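Local coordinates for teichoic acid biosynthesis protein F (Staphylococcus epidermidis, PDB 3L7I) that belongs to the teichoic acid biosynthesis proteins and carries a C-terminal part of the GT-B glycosyltransferase clan, at residues Asn568-Tyr577 with Tyr671-Leu680. Sequence-based numbering, arbitrary orientation.
Sequences NLYKELGDDY and YGLAKELKNL
Leu573 lays its CD1 methyl against Leu677, 3.8 Å from CB, and the two side chains cross at about a right angle. The CD2 methyl of Leu573 turns to the aliphatic part of Lys678, 3.8 Å from CD. Leu569 adds a looser apolar contact to Leu677.

At the outer side Glu572 joins two lysines in a salt-bridge network. Its OE1 takes NZ of Lys678 at 2.7 Å, nearly along the C-O axis, and NZ of Lys675 more weakly at 3.2 Å. The Lys678 chain bends at chi2, chi3 and chi4, which brings its amine back over the neighbouring helix although its CB points away. Two positive charges on one carboxylate oxygen would probably keep Glu572 ionised.

Toward the start of both segments, the Asn568 amide meets the edge of the Tyr671 ring, with the two planes 75° apart. Asn568 ND2 lies 3.3 Å from Tyr671 CD1 and also rests on the methyl of Ala674. The Tyr671 hydroxyl is hydrogen-bonded to the carboxylate of Asp565, just before helix 566-573.

At the other end Tyr577 extends toward the end of helix 671-677. Its OH gives a weak hydrogen bond of 2.7 Å to Leu677 O and touches Leu680 CG.

Helices 568-573 and 671-677 run nearly parallel, 24° apart with axes 9.7 Å from each other. Leu677 also packs on Ile541, Ile620 and Phe638 of the six-stranded parallel sheet, to which Tyr577 itself belongs. Neighbouring helices packed on a parallel sheet in this way are typical of a Rossmann-like domain of the GT-B fold.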
ATOM      1  N   ASN A 568     -19.524 -50.555 -44.899  1.00 71.02           N
ATOM      2  CA  ASN A 568     -20.827 -51.112 -45.217  1.00 71.42           C
ATOM      3  C   ASN A 568     -21.590 -50.068 -45.995  1.00 69.74           C
ATOM      4  O   ASN A 568     -22.124 -50.347 -47.079  1.00 70.63           O
ATOM      5  CB  ASN A 568     -21.619 -51.507 -43.973  1.00 71.30           C
ATOM      6  CG  ASN A 568     -22.812 -52.376 -44.307  1.00 72.60           C
ATOM      7  OD1 ASN A 568     -22.654 -53.426 -44.925  1.00 74.90           O
ATOM      8  ND2 ASN A 568     -24.011 -51.940 -43.921  1.00 71.42           N
ATOM      9  N   LEU A 569     -21.627 -48.865 -45.428  1.00 67.58           N
ATOM     10  CA  LEU A 569     -22.323 -47.747 -46.018  1.00 66.04           C
ATOM     11  C   LEU A 569     -21.861 -47.547 -47.463  1.00 66.80           C
ATOM     12  O   LEU A 569     -22.671 -47.409 -48.377  1.00 67.03           O
ATOM     13  CB  LEU A 569     -22.082 -46.493 -45.165  1.00 64.07           C
ATOM     14  CG  LEU A 569     -23.084 -46.198 -44.052  1.00 62.95           C
ATOM     15  CD1 LEU A 569     -22.771 -44.889 -43.429  1.00 61.34           C
ATOM     16  CD2 LEU A 569     -24.475 -46.110 -44.613  1.00 62.80           C
ATOM     17  N   TYR A 570     -20.551 -47.548 -47.661  1.00 67.48           N
ATOM     18  CA  TYR A 570     -19.969 -47.374 -48.984  1.00 68.54           C
ATOM     19  C   TYR A 570     -20.455 -48.454 -49.950  1.00 70.60           C
ATOM     20  O   TYR A 570     -20.836 -48.151 -51.068  1.00 71.08           O
ATOM     21  CB  TYR A 570     -18.445 -47.395 -48.850  1.00 69.37           C
ATOM     22  CG  TYR A 570     -17.637 -46.978 -50.055  1.00 70.44           C
ATOM     23  CD1 TYR A 570     -18.120 -46.068 -51.006  1.00 69.89           C
ATOM     24  CD2 TYR A 570     -16.367 -47.470 -50.223  1.00 72.25           C
ATOM     25  CE1 TYR A 570     -17.340 -45.696 -52.094  1.00 71.18           C
ATOM     26  CE2 TYR A 570     -15.603 -47.109 -51.292  1.00 73.50           C
ATOM     27  CZ  TYR A 570     -16.075 -46.225 -52.219  1.00 72.97           C
ATOM     28  OH  TYR A 570     -15.220 -45.905 -53.255  1.00 74.60           O
ATOM     29  N   LYS A 571     -20.445 -49.711 -49.505  1.00 73.13           N
ATOM     30  CA  LYS A 571     -20.952 -50.842 -50.293  1.00 78.74           C
ATOM     31  C   LYS A 571     -22.446 -50.722 -50.633  1.00 80.33           C
ATOM     32  O   LYS A 571     -22.871 -51.057 -51.741  1.00 84.33           O
ATOM     33  CB  LYS A 571     -20.718 -52.160 -49.543  1.00 82.35           C
ATOM     34  CG  LYS A 571     -19.375 -52.840 -49.810  1.00 84.11           C
ATOM     35  CD  LYS A 571     -19.210 -54.128 -48.959  1.00 88.25           C
ATOM     36  CE  LYS A 571     -18.309 -55.186 -49.624  1.00 92.90           C
ATOM     37  NZ  LYS A 571     -16.921 -54.718 -49.944  1.00 90.35           N
ATOM     38  N   GLU A 572     -23.225 -50.237 -49.670  1.00 72.14           N
ATOM     39  CA  GLU A 572     -24.687 -50.285 -49.732  1.00 72.09           C
ATOM     40  C   GLU A 572     -25.321 -49.043 -50.323  1.00 70.68           C
ATOM     41  O   GLU A 572     -26.455 -49.084 -50.782  1.00 71.27           O
ATOM     42  CB  GLU A 572     -25.276 -50.502 -48.327  1.00 71.25           C
ATOM     43  CG  GLU A 572     -25.116 -51.908 -47.781  1.00 73.29           C
ATOM     44  CD  GLU A 572     -25.855 -52.957 -48.609  1.00 75.88           C
ATOM     45  OE1 GLU A 572     -26.992 -52.677 -49.042  1.00 75.84           O
ATOM     46  OE2 GLU A 572     -25.306 -54.064 -48.821  1.00 80.04           O
ATOM     47  N   LEU A 573     -24.599 -47.934 -50.290  1.00 69.07           N
ATOM     48  CA  LEU A 573     -25.197 -46.650 -50.616  1.00 67.68           C
ATOM     49  C   LEU A 573     -24.288 -45.792 -51.484  1.00 67.61           C
ATOM     50  O   LEU A 573     -24.714 -44.757 -51.990  1.00 67.01           O
ATOM     51  CB  LEU A 573     -25.535 -45.889 -49.323  1.00 65.55           C
ATOM     52  CG  LEU A 573     -26.524 -46.574 -48.385  1.00 65.64           C
ATOM     53  CD1 LEU A 573     -26.610 -45.884 -47.046  1.00 63.84           C
ATOM     54  CD2 LEU A 573     -27.880 -46.634 -49.037  1.00 66.49           C
ATOM     55  N   GLY A 574     -23.047 -46.227 -51.658  1.00 80.24           N
ATOM     56  CA  GLY A 574     -22.039 -45.437 -52.340  1.00 78.72           C
ATOM     57  C   GLY A 574     -22.308 -45.016 -53.776  1.00 79.61           C
ATOM     58  O   GLY A 574     -21.521 -44.261 -54.355  1.00 78.53           O
ATOM     59  N   ASP A 575     -23.401 -45.493 -54.358  1.00 70.91           N
ATOM     60  CA  ASP A 575     -23.714 -45.159 -55.742  1.00 72.47           C
ATOM     61  C   ASP A 575     -24.924 -44.249 -55.806  1.00 71.55           C
ATOM     62  O   ASP A 575     -25.177 -43.614 -56.824  1.00 72.55           O
ATOM     63  CB  ASP A 575     -23.954 -46.416 -56.595  1.00 77.26           C
ATOM     64  CG  ASP A 575     -22.662 -47.177 -56.930  1.00 80.49           C
ATOM     65  OD1 ASP A 575     -21.577 -46.547 -57.029  1.00 78.54           O
ATOM     66  OD2 ASP A 575     -22.742 -48.416 -57.111  1.00 85.76           O
ATOM     67  N   ASP A 576     -25.680 -44.185 -54.721  1.00 70.79           N
ATOM     68  CA  ASP A 576     -26.860 -43.332 -54.680  1.00 69.48           C
ATOM     69  C   ASP A 576     -26.623 -42.111 -53.792  1.00 66.93           C
ATOM     70  O   ASP A 576     -27.234 -41.061 -53.991  1.00 66.56           O
ATOM     71  CB  ASP A 576     -28.080 -44.113 -54.171  1.00 72.27           C
ATOM     72  CG  ASP A 576     -28.526 -45.217 -55.135  1.00 77.86           C
ATOM     73  OD1 ASP A 576     -28.658 -44.934 -56.349  1.00 79.38           O
ATOM     74  OD2 ASP A 576     -28.768 -46.362 -54.667  1.00 81.27           O
ATOM     75  N   TYR A 577     -25.722 -42.256 -52.825  1.00 65.72           N
ATOM     76  CA  TYR A 577     -25.542 -41.265 -51.768  1.00 63.75           C
ATOM     77  C   TYR A 577     -24.120 -40.771 -51.567  1.00 63.29           C
ATOM     78  O   TYR A 577     -23.127 -41.421 -51.906  1.00 64.26           O
ATOM     79  CB  TYR A 577     -26.005 -41.831 -50.429  1.00 62.74           C
ATOM     80  CG  TYR A 577     -27.488 -42.023 -50.304  1.00 62.94           C
ATOM     81  CD1 TYR A 577     -28.301 -40.996 -49.839  1.00 61.95           C
ATOM     82  CD2 TYR A 577     -28.080 -43.241 -50.639  1.00 64.42           C
ATOM     83  CE1 TYR A 577     -29.665 -41.176 -49.721  1.00 62.42           C
ATOM     84  CE2 TYR A 577     -29.436 -43.432 -50.523  1.00 65.95           C
ATOM     85  CZ  TYR A 577     -30.230 -42.397 -50.063  1.00 64.45           C
ATOM     86  OH  TYR A 577     -31.595 -42.580 -49.944  1.00 67.63           O
ATOM     87  N   TYR A 671     -26.645 -51.712 -39.383  1.00 73.78           N
ATOM     88  CA  TYR A 671     -26.972 -52.458 -40.608  1.00 75.25           C
ATOM     89  C   TYR A 671     -28.409 -52.389 -41.083  1.00 77.09           C
ATOM     90  O   TYR A 671     -28.660 -52.504 -42.282  1.00 77.69           O
ATOM     91  CB  TYR A 671     -26.491 -53.899 -40.490  1.00 76.69           C
ATOM     92  CG  TYR A 671     -25.054 -53.874 -40.090  1.00 74.90           C
ATOM     93  CD1 TYR A 671     -24.085 -53.471 -40.996  1.00 73.23           C
ATOM     94  CD2 TYR A 671     -24.667 -54.151 -38.791  1.00 74.89           C
ATOM     95  CE1 TYR A 671     -22.766 -53.399 -40.642  1.00 71.69           C
ATOM     96  CE2 TYR A 671     -23.343 -54.085 -38.428  1.00 73.34           C
ATOM     97  CZ  TYR A 671     -22.397 -53.706 -39.359  1.00 71.75           C
ATOM     98  OH  TYR A 671     -21.073 -53.625 -39.018  1.00 70.34           O
ATOM     99  N   GLY A 672     -29.345 -52.197 -40.156  1.00 78.11           N
ATOM    100  CA  GLY A 672     -30.742 -52.041 -40.520  1.00 79.97           C
ATOM    101  C   GLY A 672     -30.954 -50.630 -41.029  1.00 78.46           C
ATOM    102  O   GLY A 672     -31.764 -50.378 -41.927  1.00 79.48           O
ATOM    103  N   LEU A 673     -30.203 -49.703 -40.440  1.00 76.11           N
ATOM    104  CA  LEU A 673     -30.184 -48.313 -40.862  1.00 74.40           C
ATOM    105  C   LEU A 673     -29.769 -48.235 -42.334  1.00 73.86           C
ATOM    106  O   LEU A 673     -30.433 -47.578 -43.141  1.00 74.22           O
ATOM    107  CB  LEU A 673     -29.194 -47.536 -39.987  1.00 71.95           C
ATOM    108  CG  LEU A 673     -29.591 -46.142 -39.513  1.00 70.90           C
ATOM    109  CD1 LEU A 673     -28.378 -45.429 -38.923  1.00 68.32           C
ATOM    110  CD2 LEU A 673     -30.176 -45.351 -40.662  1.00 71.01           C
ATOM    111  N   ALA A 674     -28.677 -48.926 -42.674  1.00 73.16           N
ATOM    112  CA  ALA A 674     -28.173 -48.977 -44.051  1.00 72.75           C
ATOM    113  C   ALA A 674     -29.263 -49.424 -45.018  1.00 75.03           C
ATOM    114  O   ALA A 674     -29.548 -48.752 -45.998  1.00 74.89           O
ATOM    115  CB  ALA A 674     -26.959 -49.890 -44.154  1.00 72.26           C
ATOM    116  N   LYS A 675     -29.887 -50.555 -44.738  1.00 77.26           N
ATOM    117  CA  LYS A 675     -30.917 -51.059 -45.619  1.00 79.63           C
ATOM    118  C   LYS A 675     -32.034 -50.032 -45.775  1.00 80.15           C
ATOM    119  O   LYS A 675     -32.509 -49.788 -46.873  1.00 81.14           O
ATOM    120  CB  LYS A 675     -31.453 -52.393 -45.092  1.00 82.05           C
ATOM    121  CG  LYS A 675     -30.401 -53.515 -45.010  1.00 81.94           C
ATOM    122  CD  LYS A 675     -29.694 -53.740 -46.357  1.00 81.50           C
ATOM    123  CE  LYS A 675     -28.889 -55.042 -46.371  1.00 82.18           C
ATOM    124  NZ  LYS A 675     -28.248 -55.295 -47.701  1.00 82.44           N
ATOM    125  N   GLU A 676     -32.434 -49.418 -44.670  1.00 81.38           N
ATOM    126  CA  GLU A 676     -33.522 -48.441 -44.671  1.00 82.61           C
ATOM    127  C   GLU A 676     -33.273 -47.238 -45.605  1.00 81.41           C
ATOM    128  O   GLU A 676     -34.154 -46.866 -46.389  1.00 83.41           O
ATOM    129  CB  GLU A 676     -33.782 -47.966 -43.239  1.00 82.34           C
ATOM    130  CG  GLU A 676     -35.082 -47.213 -43.042  1.00 84.61           C
ATOM    131  CD  GLU A 676     -36.218 -48.105 -42.594  1.00 87.93           C
ATOM    132  OE1 GLU A 676     -36.524 -49.098 -43.302  1.00 89.65           O
ATOM    133  OE2 GLU A 676     -36.811 -47.804 -41.534  1.00 89.01           O
ATOM    134  N   LEU A 677     -32.084 -46.635 -45.505  1.00 76.31           N
ATOM    135  CA  LEU A 677     -31.635 -45.554 -46.406  1.00 74.73           C
ATOM    136  C   LEU A 677     -31.749 -45.865 -47.923  1.00 75.75           C
ATOM    137  O   LEU A 677     -31.839 -44.955 -48.758  1.00 75.32           O
ATOM    138  CB  LEU A 677     -30.181 -45.181 -46.083  1.00 71.99           C
ATOM    139  CG  LEU A 677     -29.843 -44.173 -44.971  1.00 70.15           C
ATOM    140  CD1 LEU A 677     -31.032 -43.819 -44.099  1.00 71.40           C
ATOM    141  CD2 LEU A 677     -28.671 -44.649 -44.095  1.00 68.67           C
ATOM    142  N   LYS A 678     -31.717 -47.148 -48.278  1.00103.12           N
ATOM    143  CA  LYS A 678     -31.750 -47.543 -49.680  1.00104.52           C
ATOM    144  C   LYS A 678     -32.853 -46.768 -50.389  1.00106.65           C
ATOM    145  O   LYS A 678     -32.662 -46.256 -51.492  1.00106.88           O
ATOM    146  CB  LYS A 678     -32.007 -49.043 -49.801  1.00106.42           C
ATOM    147  CG  LYS A 678     -31.261 -49.713 -50.925  1.00106.66           C
ATOM    148  CD  LYS A 678     -29.775 -49.440 -50.804  1.00103.89           C
ATOM    149  CE  LYS A 678     -28.978 -50.675 -51.158  1.00104.41           C
ATOM    150  NZ  LYS A 678     -29.260 -51.725 -50.153  1.00105.25           N
ATOM    151  N   ASN A 679     -34.000 -46.672 -49.725  1.00 82.46           N
ATOM    152  CA  ASN A 679     -35.191 -46.058 -50.288  1.00 85.28           C
ATOM    153  C   ASN A 679     -35.754 -44.972 -49.370  1.00 85.37           C
ATOM    154  O   ASN A 679     -36.643 -45.229 -48.547  1.00 87.17           O
ATOM    155  CB  ASN A 679     -36.244 -47.135 -50.544  1.00 88.70           C
ATOM    156  CG  ASN A 679     -37.502 -46.581 -51.169  1.00 92.19           C
ATOM    157  OD1 ASN A 679     -37.606 -45.377 -51.410  1.00 92.14           O
ATOM    158  ND2 ASN A 679     -38.473 -47.458 -51.437  1.00 95.50           N
ATOM    159  N   LEU A 680     -35.229 -43.756 -49.512  1.00 86.58           N
ATOM    160  CA  LEU A 680     -35.662 -42.647 -48.668  1.00 86.62           C
ATOM    161  C   LEU A 680     -37.176 -42.420 -48.722  1.00 90.71           C
ATOM    162  O   LEU A 680     -37.819 -42.262 -47.681  1.00 91.76           O
ATOM    163  CB  LEU A 680     -34.914 -41.353 -49.006  1.00 84.51           C
ATOM    164  CG  LEU A 680     -33.705 -41.024 -48.126  1.00 80.68           C
ATOM    165  CD1 LEU A 680     -33.392 -39.542 -48.186  1.00 79.51           C
ATOM    166  CD2 LEU A 680     -33.948 -41.450 -46.689  1.00 80.44           C
TER